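Local atomic coordinates of pyruvate formate-lyase 2 (Archaeoglobus fulgidus, PDB entry 2F3O), a protein that is of unknown function but belongs to the glycyl radical enzymes related to pyruvate formate-lyase and glycerol dehydratase, and may act as a lyase. Residues P70-A75 against T311-P316; S327-N332 against R363-N368. All blocks are in the same frame, centred on the assembly; numbering follows the deposited sequence.

Contact 1: residues P70-A75 against T311-P316; sequences PNPPGA and TNEIVP
G74 and I314 form a single parallel beta bridge, with G74 supplying both polar backbone atoms. The N-H of G74 is bonded to the carbonyl of E313, G74 N to E313 O 2.9 Å. The return bond is weak: V315 N lies 3.0 Å from G74 O, with an N-H...O angle of only 130°. Backbone CA-H...O contacts fill in around this pair. I314 CA is 3.4 Å from G74 O, which therefore receives a polar and a carbon donor from adjacent residues. P73 CA approaches E313 O in the same manner, and A75 CA lies 3.3 Å from V315 O, carrying the pairing one residue past the bridge.

The two chains run in nearly the same direction, 12° apart. Strand 74-75 already belongs to a two-stranded parallel sheet with strand 18-19. There P73 bonds through its backbone to R18, and A75 to R18 and S20, while the intervening G74 serves 311-316, so the loop after helix 297-310 is drawn against the other edge of this short strand.

Apolar side-chain packing comes from P72 and the E313 chain, which lie side by side and point the same way, with P72 CB 3.7 Å from E313 CG. In E313, CG stands anti to the carbonyl carbon (chi1 -65°), alongside the proline ring. The E313 carboxylate finds its partner elsewhere, with OE1 accepting the backbone N-H of M68, just before P70. The side chains of V315 and A75 rest instead on backbone carbonyl oxygens: beside the bridge, V315 CG1 is 3.8 Å from G74 O, and A75 CB is 3.5 Å from V315 O.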
loop_
_atom_site.group_PDB
_atom_site.type_symbol
_atom_site.label_atom_id
_atom_site.label_comp_id
_atom_site.label_asym_id
_atom_site.label_seq_id
_atom_site.Cartn_x
_atom_site.Cartn_y
_atom_site.Cartn_z
ATOM N N PRO A 70 -26.929 38.067 6.778
ATOM C CA PRO A 70 -27.257 39.477 7.007
ATOM C C PRO A 70 -28.674 39.557 7.503
ATOM O O PRO A 70 -29.501 38.770 7.075
ATOM C CB PRO A 70 -27.194 40.098 5.614
ATOM C CG PRO A 70 -26.482 39.140 4.764
ATOM C CD PRO A 70 -26.706 37.789 5.347
ATOM N N ASN A 71 -28.928 40.503 8.397
ATOM C CA ASN A 71 -30.209 40.642 9.100
ATOM C C ASN A 71 -30.844 39.333 9.622
ATOM O O ASN A 71 -31.724 38.748 8.970
ATOM C CB ASN A 71 -31.205 41.463 8.276
ATOM C CG ASN A 71 -32.447 41.832 9.075
ATOM O OD1 ASN A 71 -33.579 41.609 8.624
ATOM N ND2 ASN A 71 -32.244 42.372 10.285
ATOM N N PRO A 72 -30.397 38.890 10.810
ATOM C CA PRO A 72 -30.628 37.620 11.501
ATOM C C PRO A 72 -32.093 37.330 11.902
ATOM O O PRO A 72 -32.971 38.114 11.579
ATOM C CB PRO A 72 -29.663 37.699 12.685
ATOM C CG PRO A 72 -28.682 38.748 12.306
ATOM C CD PRO A 72 -29.512 39.748 11.602
ATOM N N PRO A 73 -32.345 36.315 12.746
ATOM C CA PRO A 73 -33.010 35.073 12.435
ATOM C C PRO A 73 -33.273 34.827 10.963
ATOM O O PRO A 73 -33.998 35.580 10.314
ATOM C CB PRO A 73 -34.292 35.166 13.268
ATOM C CG PRO A 73 -33.834 35.931 14.524
ATOM C CD PRO A 73 -32.420 36.508 14.203
ATOM N N GLY A 74 -32.674 33.754 10.453
ATOM C CA GLY A 74 -32.922 33.330 9.085
ATOM C C GLY A 74 -32.455 31.951 8.657
ATOM O O GLY A 74 -31.844 31.208 9.434
ATOM N N ALA A 75 -32.757 31.617 7.402
ATOM C CA ALA A 75 -32.318 30.368 6.784
ATOM C C ALA A 75 -31.297 30.631 5.681
ATOM O O ALA A 75 -31.523 31.484 4.829
ATOM C CB ALA A 75 -33.504 29.627 6.219
ATOM N N THR A 311 -25.471 31.700 17.982
ATOM C CA THR A 311 -25.874 30.444 17.317
ATOM C C THR A 311 -27.386 30.297 17.095
ATOM O O THR A 311 -27.830 29.341 16.463
ATOM C CB THR A 311 -25.379 29.189 18.045
ATOM O OG1 THR A 311 -26.248 28.903 19.141
ATOM C CG2 THR A 311 -23.959 29.374 18.547
ATOM N N ASN A 312 -28.168 31.247 17.603
ATOM C CA ASN A 312 -29.604 31.301 17.350
ATOM C C ASN A 312 -29.974 32.045 16.074
ATOM O O ASN A 312 -31.153 32.162 15.758
ATOM C CB ASN A 312 -30.312 31.988 18.502
ATOM C CG ASN A 312 -30.391 31.133 19.725
ATOM O OD1 ASN A 312 -31.290 30.305 19.855
ATOM N ND2 ASN A 312 -29.463 31.348 20.657
ATOM N N GLU A 313 -28.983 32.563 15.356
ATOM C CA GLU A 313 -29.247 33.296 14.130
ATOM C C GLU A 313 -29.706 32.399 12.977
ATOM O O GLU A 313 -30.362 32.873 12.049
ATOM C CB GLU A 313 -28.047 34.166 13.736
ATOM C CG GLU A 313 -27.761 35.284 14.722
ATOM C CD GLU A 313 -26.466 36.047 14.428
ATOM O OE1 GLU A 313 -25.817 35.765 13.401
ATOM O OE2 GLU A 313 -26.100 36.938 15.227
ATOM N N ILE A 314 -29.385 31.108 13.025
ATOM C CA ILE A 314 -29.891 30.207 11.991
ATOM C C ILE A 314 -31.031 29.308 12.421
ATOM O O ILE A 314 -31.177 28.911 13.567
ATOM C CB ILE A 314 -28.815 29.359 11.230
ATOM C CG1 ILE A 314 -28.115 28.364 12.148
ATOM C CG2 ILE A 314 -27.822 30.233 10.531
ATOM C CD1 ILE A 314 -27.369 27.289 11.389
ATOM N N VAL A 315 -31.817 28.994 11.420
ATOM C CA VAL A 315 -33.039 28.282 11.552
ATOM C C VAL A 315 -33.018 27.609 10.175
ATOM O O VAL A 315 -32.532 28.202 9.207
ATOM C CB VAL A 315 -34.195 29.319 11.796
ATOM C CG1 VAL A 315 -35.061 29.548 10.565
ATOM C CG2 VAL A 315 -35.041 28.905 12.972
ATOM N N PRO A 316 -33.452 26.349 10.083
ATOM C CA PRO A 316 -33.161 25.550 8.883
ATOM C C PRO A 316 -34.051 25.869 7.680
ATOM O O PRO A 316 -35.164 26.305 7.855
ATOM C CB PRO A 316 -33.407 24.132 9.367
ATOM C CG PRO A 316 -34.463 24.293 10.419
ATOM C CD PRO A 316 -34.232 25.604 11.079
#

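Contact 2: residues S327-N332 against R363-N368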
loop_
_atom_site.group_PDB
_atom_site.type_symbol
_atom_site.label_atom_id
_atom_site.label_comp_id
_atom_site.label_asym_id
_atom_site.label_seq_id
_atom_site.Cartn_x
_atom_site.Cartn_y
_atom_site.Cartn_z
ATOM N N SER A 327 -39.025 18.463 12.673
ATOM C CA SER A 327 -39.754 19.591 13.279
ATOM C C SER A 327 -39.028 20.158 14.478
ATOM O O SER A 327 -38.391 19.422 15.223
ATOM C CB SER A 327 -41.145 19.143 13.738
ATOM O OG SER A 327 -42.089 20.196 13.633
ATOM N N GLY A 328 -39.115 21.464 14.671
ATOM C CA GLY A 328 -38.499 22.058 15.834
ATOM C C GLY A 328 -37.238 22.819 15.553
ATOM O O GLY A 328 -36.390 22.961 16.436
ATOM N N GLN A 329 -37.126 23.297 14.318
ATOM C CA GLN A 329 -36.055 24.207 13.910
ATOM C C GLN A 329 -34.657 23.673 14.214
ATOM O O GLN A 329 -33.861 24.307 14.915
ATOM C CB GLN A 329 -36.254 25.580 14.545
ATOM C CG GLN A 329 -37.559 26.232 14.164
ATOM C CD GLN A 329 -37.730 27.578 14.820
ATOM O OE1 GLN A 329 -37.387 27.761 15.994
ATOM N NE2 GLN A 329 -38.261 28.535 14.070
ATOM N N ALA A 330 -34.383 22.482 13.701
ATOM C CA ALA A 330 -33.197 21.741 14.082
ATOM C C ALA A 330 -32.007 22.153 13.246
ATOM O O ALA A 330 -31.979 21.962 12.034
ATOM C CB ALA A 330 -33.464 20.281 13.923
ATOM N N THR A 331 -31.027 22.756 13.892
ATOM C CA THR A 331 -29.774 23.047 13.221
ATOM C C THR A 331 -28.667 22.413 14.047
ATOM O O THR A 331 -27.932 21.556 13.557
ATOM C CB THR A 331 -29.540 24.556 13.064
ATOM O OG1 THR A 331 -29.666 25.207 14.336
ATOM C CG2 THR A 331 -30.550 25.142 12.094
ATOM N N ASN A 332 -28.562 22.857 15.295
ATOM C CA ASN A 332 -27.825 22.158 16.331
ATOM C C ASN A 332 -26.324 22.285 16.343
ATOM O O ASN A 332 -25.619 21.279 16.323
ATOM C CB ASN A 332 -28.285 20.709 16.459
ATOM C CG ASN A 332 -29.667 20.625 17.010
ATOM O OD1 ASN A 332 -29.894 21.064 18.119
ATOM N ND2 ASN A 332 -30.610 20.116 16.233
ATOM N N ARG A 363 -31.620 30.049 28.379
ATOM C CA ARG A 363 -32.736 29.175 27.992
ATOM C C ARG A 363 -33.254 29.340 26.575
ATOM O O ARG A 363 -34.463 29.302 26.363
ATOM C CB ARG A 363 -33.896 29.309 28.965
ATOM C CG ARG A 363 -33.429 29.223 30.360
ATOM C CD ARG A 363 -34.495 28.793 31.298
ATOM N NE ARG A 363 -33.895 28.282 32.523
ATOM C CZ ARG A 363 -34.599 27.841 33.558
ATOM N NH1 ARG A 363 -35.921 27.856 33.504
ATOM N NH2 ARG A 363 -33.981 27.353 34.624
ATOM N N LEU A 364 -32.343 29.538 25.622
ATOM C CA LEU A 364 -32.706 29.688 24.219
ATOM C C LEU A 364 -32.630 28.339 23.524
ATOM O O LEU A 364 -32.071 27.391 24.086
ATOM C CB LEU A 364 -31.760 30.662 23.543
ATOM C CG LEU A 364 -31.731 32.050 24.163
ATOM C CD1 LEU A 364 -30.534 32.825 23.645
ATOM C CD2 LEU A 364 -33.033 32.788 23.854
ATOM N N ARG A 365 -33.154 28.252 22.300
ATOM C CA ARG A 365 -33.149 26.987 21.559
ATOM C C ARG A 365 -31.748 26.515 21.177
ATOM O O ARG A 365 -31.542 25.331 20.899
ATOM C CB ARG A 365 -34.032 27.059 20.305
ATOM C CG ARG A 365 -33.564 28.041 19.247
ATOM C CD ARG A 365 -34.349 27.933 17.919
ATOM N NE ARG A 365 -33.709 27.084 16.901
ATOM C CZ ARG A 365 -32.726 27.475 16.086
ATOM N NH1 ARG A 365 -32.223 28.696 16.171
ATOM N NH2 ARG A 365 -32.222 26.636 15.191
ATOM N N GLN A 366 -30.784 27.433 21.171
ATOM C CA GLN A 366 -29.483 27.094 20.645
ATOM C C GLN A 366 -28.266 27.770 21.255
ATOM O O GLN A 366 -28.221 28.997 21.361
ATOM C CB GLN A 366 -29.392 27.390 19.132
ATOM C CG GLN A 366 -30.038 26.408 18.171
ATOM C CD GLN A 366 -29.378 25.058 18.128
ATOM O OE1 GLN A 366 -28.192 24.936 18.359
ATOM N NE2 GLN A 366 -30.146 24.033 17.800
ATOM N N PRO A 367 -27.405 26.970 21.881
ATOM C CA PRO A 367 -26.540 25.989 21.277
ATOM C C PRO A 367 -27.101 24.675 21.852
ATOM O O PRO A 367 -27.863 24.688 22.827
ATOM C CB PRO A 367 -25.157 26.314 21.848
ATOM C CG PRO A 367 -25.384 27.319 22.896
ATOM C CD PRO A 367 -26.868 27.393 23.175
ATOM N N ASN A 368 -26.796 23.541 21.251
ATOM C CA ASN A 368 -27.223 22.324 21.879
ATOM C C ASN A 368 -26.171 22.000 22.886
ATOM O O ASN A 368 -25.106 21.541 22.518
ATOM C CB ASN A 368 -27.343 21.194 20.872
ATOM C CG ASN A 368 -28.307 20.136 21.333
ATOM O OD1 ASN A 368 -28.652 20.077 22.505
ATOM N ND2 ASN A 368 -28.760 19.303 20.413
#
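R365 reaches across to Q329 between two loops, each of which leads into a strand of one sheet, the parallel neighbours 334-338 and 368-373. With helix 350-362 between them these strands make a beta-alpha-beta crossover, as expected in the alpha/beta barrel of glycyl radical enzymes.

The closely packed part is the arginine. One carbonyl takes two donors there: R365 NH2 is 2.9 Å from Q329 O, which lies close to the guanidinium plane, and R365 NE adds a weak bond of 3.4 Å to the same oxygen. The bend at chi3 (-95°) of R365 turns NE toward Q329 O. R365 CD passes 3.6 Å from Q329 OE1, and the NE2 of the same amide is hydrogen-bonded to N99 OD1. Q366 CG covers one guanidinium face, 3.5 Å above its centre, and T331 CG2 sits at the edge. R365 NH1 turns to I314 O. With an alanine here, the carbonyl of Q329 would probably lose both its donors from this side, and Q366 CG the flat group beneath it.

By contrast, the partly exposed R363 and L364 touch nothing across the contact. At the buried N332 end, the N332 amide crosses that of N368, with N332 OD1 3.1 Å from N368 ND2. N332 ND2 also binds a glycerol, probably from the crystallisation liquor. N368 ND2 donates to G752 O, at the predicted glycyl radical site, unmodified here. Q366 NE2 donates a hydrogen bond to N332 OD1 (3.0 Å) from above its carbonyl plane, the two amide planes 63° apart.

The centres of contacts 1 and 2 are about 11 Å apart, and the two follow in series along the chain. Contact 1 pairs strand 74-75 with residues 311-316, and the chain then passes helix 322-325 before reaching 327-332, strand 334-338, helix 350-362 and finally 363-368, at the start of strand 368-373. The two meet directly where R365 NH1 lies 2.8 Å from I314 O, a probable hydrogen bond, so one guanidinium touches both contacts. Both are buried, and both lie in the pyruvate formate lyase-like part of the chain. Together they connect the N-terminal strand pair, through the loop after helix 297-310, to the sheet loops next to the predicted radical glycine.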